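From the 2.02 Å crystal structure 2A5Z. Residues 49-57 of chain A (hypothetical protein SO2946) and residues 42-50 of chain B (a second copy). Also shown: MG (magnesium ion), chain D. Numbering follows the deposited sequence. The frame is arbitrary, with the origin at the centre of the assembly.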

# COMPACT_ATOMS: atom_id res chain seq x y z
N PHE A 49 -0.50 6.01 16.57
CA PHE A 49 -0.03 5.51 15.30
C PHE A 49 0.33 4.04 15.42
O PHE A 49 0.91 3.61 16.42
CB PHE A 49 1.17 6.31 14.81
CG PHE A 49 1.73 5.81 13.52
CD1 PHE A 49 1.27 6.32 12.30
CD2 PHE A 49 2.69 4.80 13.50
CE1 PHE A 49 1.78 5.85 11.10
CE2 PHE A 49 3.19 4.32 12.31
CZ PHE A 49 2.74 4.84 11.11
N TYR A 50 -0.03 3.28 14.39
CA TYR A 50 0.43 1.90 14.25
C TYR A 50 0.75 1.53 12.80
O TYR A 50 0.02 1.89 11.88
CB TYR A 50 -0.59 0.90 14.81
CG TYR A 50 -0.05 -0.51 14.89
CD1 TYR A 50 0.74 -0.91 15.97
CD2 TYR A 50 -0.29 -1.43 13.88
CE1 TYR A 50 1.26 -2.19 16.04
CE2 TYR A 50 0.23 -2.71 13.93
CZ TYR A 50 1.00 -3.09 15.02
OH TYR A 50 1.50 -4.37 15.09
N ALA A 51 1.85 0.81 12.62
CA ALA A 51 2.22 0.23 11.33
C ALA A 51 3.05 -1.02 11.56
O ALA A 51 3.84 -1.09 12.50
CB ALA A 51 2.99 1.23 10.46
N SER A 52 2.84 -2.01 10.69
CA SER A 52 3.57 -3.26 10.78
C SER A 52 3.73 -3.82 9.38
O SER A 52 2.92 -3.55 8.49
CB SER A 52 2.83 -4.27 11.69
OG SER A 52 1.54 -4.58 11.19
N TYR A 53 4.82 -4.56 9.18
CA TYR A 53 5.05 -5.27 7.94
C TYR A 53 5.71 -6.61 8.21
O TYR A 53 6.74 -6.67 8.87
CB TYR A 53 5.83 -4.42 6.91
CG TYR A 53 5.93 -5.16 5.59
CD1 TYR A 53 4.78 -5.62 4.93
CD2 TYR A 53 7.17 -5.47 5.03
CE1 TYR A 53 4.87 -6.34 3.74
CE2 TYR A 53 7.26 -6.18 3.85
CZ TYR A 53 6.12 -6.62 3.21
OH TYR A 53 6.24 -7.33 2.05
N ASP A 54 5.11 -7.68 7.67
CA ASP A 54 5.48 -9.07 7.94
C ASP A 54 6.26 -9.73 6.78
O ASP A 54 6.48 -10.94 6.78
CB ASP A 54 4.21 -9.88 8.24
CG ASP A 54 4.40 -10.93 9.35
OD1 ASP A 54 5.53 -11.36 9.62
OD2 ASP A 54 3.38 -11.34 9.95
N PHE A 55 6.66 -8.94 5.78
CA PHE A 55 7.57 -9.42 4.71
C PHE A 55 7.09 -10.66 3.95
O PHE A 55 7.83 -11.63 3.78
CB PHE A 55 9.01 -9.58 5.25
CG PHE A 55 9.62 -8.27 5.70
CD1 PHE A 55 10.37 -7.51 4.81
CD2 PHE A 55 9.37 -7.78 6.98
CE1 PHE A 55 10.90 -6.28 5.21
CE2 PHE A 55 9.88 -6.56 7.38
CZ PHE A 55 10.65 -5.80 6.49
N MSE A 56 5.84 -10.62 3.49
CA MSE A 56 5.27 -11.72 2.70
C MSE A 56 5.12 -11.38 1.22
O MSE A 56 4.77 -12.25 0.41
CB MSE A 56 3.92 -12.18 3.29
CG MSE A 56 2.70 -11.32 2.87
SE MSE A 56 2.54 -9.77 3.78
CE MSE A 56 1.95 -10.38 5.36
N MSE A 57 5.38 -10.13 0.87
CA MSE A 57 5.19 -9.62 -0.48
C MSE A 57 6.39 -9.90 -1.38
O MSE A 57 7.53 -9.91 -0.92
CB MSE A 57 4.89 -8.11 -0.49
CG MSE A 57 3.59 -7.67 0.19
SE MSE A 57 3.34 -5.87 0.11
CE MSE A 57 2.98 -5.70 -1.63
MG MG D . 7.24 -12.04 8.49
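Chain B (42-50) TSIATSDFY

The contact between these two copies of SO2946 is a small, mixed polar and apolar one, in which a loop of chain B lies against alternate residues of a chain A strand and of the turn that follows it, and is fastened at Asp54(A), just past the strand, by one direct hydrogen bond and one bridging water. It illustrates a general principle: a strand offers every second side chain to a neighbour, and where the turn after it continues that alternation, a loop can exploit the regularity without forming a sheet with it.

In chain A, residues 49-53 are extended, and the CA-to-CB bonds of Tyr50(A) and Ser52(A) point toward chain B while those of Ala51(A) and Tyr53(A) point away. The alternation carries on past the strand, for Asp54(A) and Met56(A) also point toward the partner, although Phe55(A), with positive phi and psi (56°/50°), marks a turn in the backbone. Chain B meets this row with the loop residues 43-45, and re-enters the contact at Phe49(B), in its own strand. The nearest CA atoms across the contact are those of Asp54(A) and Ile44(B), 5.6 Å apart.

At the strand end of the row, Ile44(B) supplies the apolar surface: its CG2 lies 3.8 Å from OH of Tyr50(A) and 3.6 Å from OG of Ser52(A). The same serine OG is 3.4 Å from CB of Ser43(B), so the short side chain of Ser52(A) is covered by two successive loop residues.

Asp54(A) is the centre of the contact, and its carboxylate serves two purposes. OD1 and O of Asp54(A) each bind the magnesium ion at 2.2 Å, with the remaining ligands coming from elsewhere in the structure. OD2 of Asp54(A) accepts a hydrogen bond from the backbone N of Ala45(B), 3.1 Å away and nearly linear at 174°. Because the donor is a main-chain amide, this bond holds the loop by its backbone. A water reinforces the attachment: it accepts from N of Asp54(A) at 2.7 Å and donates to O of Ser43(B) at 2.6 Å, so that both the main chain and the side chain of the aspartate are tied to the loop.

Beyond it, the selenomethionine Met56(A) places its CE 3.6 Å from O of Ser43(B), while its CG packs 4.2 Å from CE1 of Phe49(B), approaching the ring obliquely. Within chain B, N of Thr42(B) donates to O of Tyr50(B) at 2.9 Å, and N of Tyr50(B) donates to OG1 of Thr42(B) at 2.7 Å, linking the two ends of the stretch next to Phe49(B). In all, the two stretches bury 343 Å² between them.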

# COMPACT_ATOMS: atom_id res chain seq x y z
N THR B 42 -4.54 -8.51 5.80
CA THR B 42 -3.64 -8.93 6.89
C THR B 42 -2.37 -8.09 6.88
O THR B 42 -1.77 -7.87 5.82
CB THR B 42 -3.27 -10.41 6.76
OG1 THR B 42 -4.47 -11.19 6.62
CG2 THR B 42 -2.48 -10.91 7.98
N SER B 43 -1.98 -7.58 8.05
CA SER B 43 -0.67 -6.94 8.20
C SER B 43 0.24 -7.88 8.98
O SER B 43 1.02 -8.64 8.40
CB SER B 43 -0.80 -5.58 8.88
OG SER B 43 -1.59 -5.66 10.06
N ILE B 44 0.12 -7.85 10.30
CA ILE B 44 0.86 -8.75 11.16
C ILE B 44 -0.03 -9.98 11.35
O ILE B 44 -1.15 -9.87 11.83
CB ILE B 44 1.26 -8.05 12.50
CG1 ILE B 44 1.84 -9.03 13.52
CG2 ILE B 44 0.08 -7.29 13.09
CD1 ILE B 44 2.45 -8.33 14.74
N ALA B 45 0.47 -11.13 10.90
CA ALA B 45 -0.32 -12.37 10.92
C ALA B 45 -0.28 -13.08 12.27
O ALA B 45 0.70 -12.97 13.02
CB ALA B 45 0.14 -13.30 9.82
N THR B 46 -1.37 -13.79 12.58
CA THR B 46 -1.42 -14.72 13.72
C THR B 46 -1.80 -16.12 13.24
O THR B 46 -0.95 -17.01 13.22
CB THR B 46 -2.37 -14.22 14.83
OG1 THR B 46 -1.87 -12.99 15.36
CG2 THR B 46 -2.44 -15.24 15.98
N SER B 47 -3.06 -16.31 12.83
CA SER B 47 -3.53 -17.62 12.36
C SER B 47 -4.24 -17.57 10.99
O SER B 47 -4.53 -18.62 10.40
CB SER B 47 -4.45 -18.27 13.40
OG SER B 47 -5.65 -17.53 13.56
N ASP B 48 -4.51 -16.36 10.50
CA ASP B 48 -5.29 -16.18 9.28
C ASP B 48 -4.60 -15.23 8.30
O ASP B 48 -3.83 -14.34 8.70
CB ASP B 48 -6.69 -15.64 9.62
CG ASP B 48 -7.53 -16.65 10.39
OD1 ASP B 48 -8.30 -17.40 9.76
OD2 ASP B 48 -7.42 -16.70 11.65
N PHE B 49 -4.85 -15.43 7.00
CA PHE B 49 -4.45 -14.46 5.99
C PHE B 49 -5.64 -14.09 5.10
O PHE B 49 -6.40 -14.96 4.66
CB PHE B 49 -3.28 -14.97 5.13
CG PHE B 49 -2.81 -13.98 4.10
CD1 PHE B 49 -1.80 -13.07 4.40
CD2 PHE B 49 -3.40 -13.93 2.83
CE1 PHE B 49 -1.37 -12.13 3.45
CE2 PHE B 49 -2.99 -13.00 1.89
CZ PHE B 49 -1.97 -12.10 2.20
N TYR B 50 -5.80 -12.79 4.85
CA TYR B 50 -6.73 -12.28 3.85
C TYR B 50 -6.13 -11.13 3.07
O TYR B 50 -5.51 -10.24 3.65
CB TYR B 50 -8.06 -11.83 4.49
CG TYR B 50 -9.10 -11.46 3.45
CD1 TYR B 50 -9.86 -12.45 2.83
CD2 TYR B 50 -9.30 -10.13 3.08
CE1 TYR B 50 -10.81 -12.13 1.85
CE2 TYR B 50 -10.25 -9.79 2.10
CZ TYR B 50 -10.99 -10.80 1.49
OH TYR B 50 -11.93 -10.47 0.54
O HOH W 1 2.57 -7.54 6.67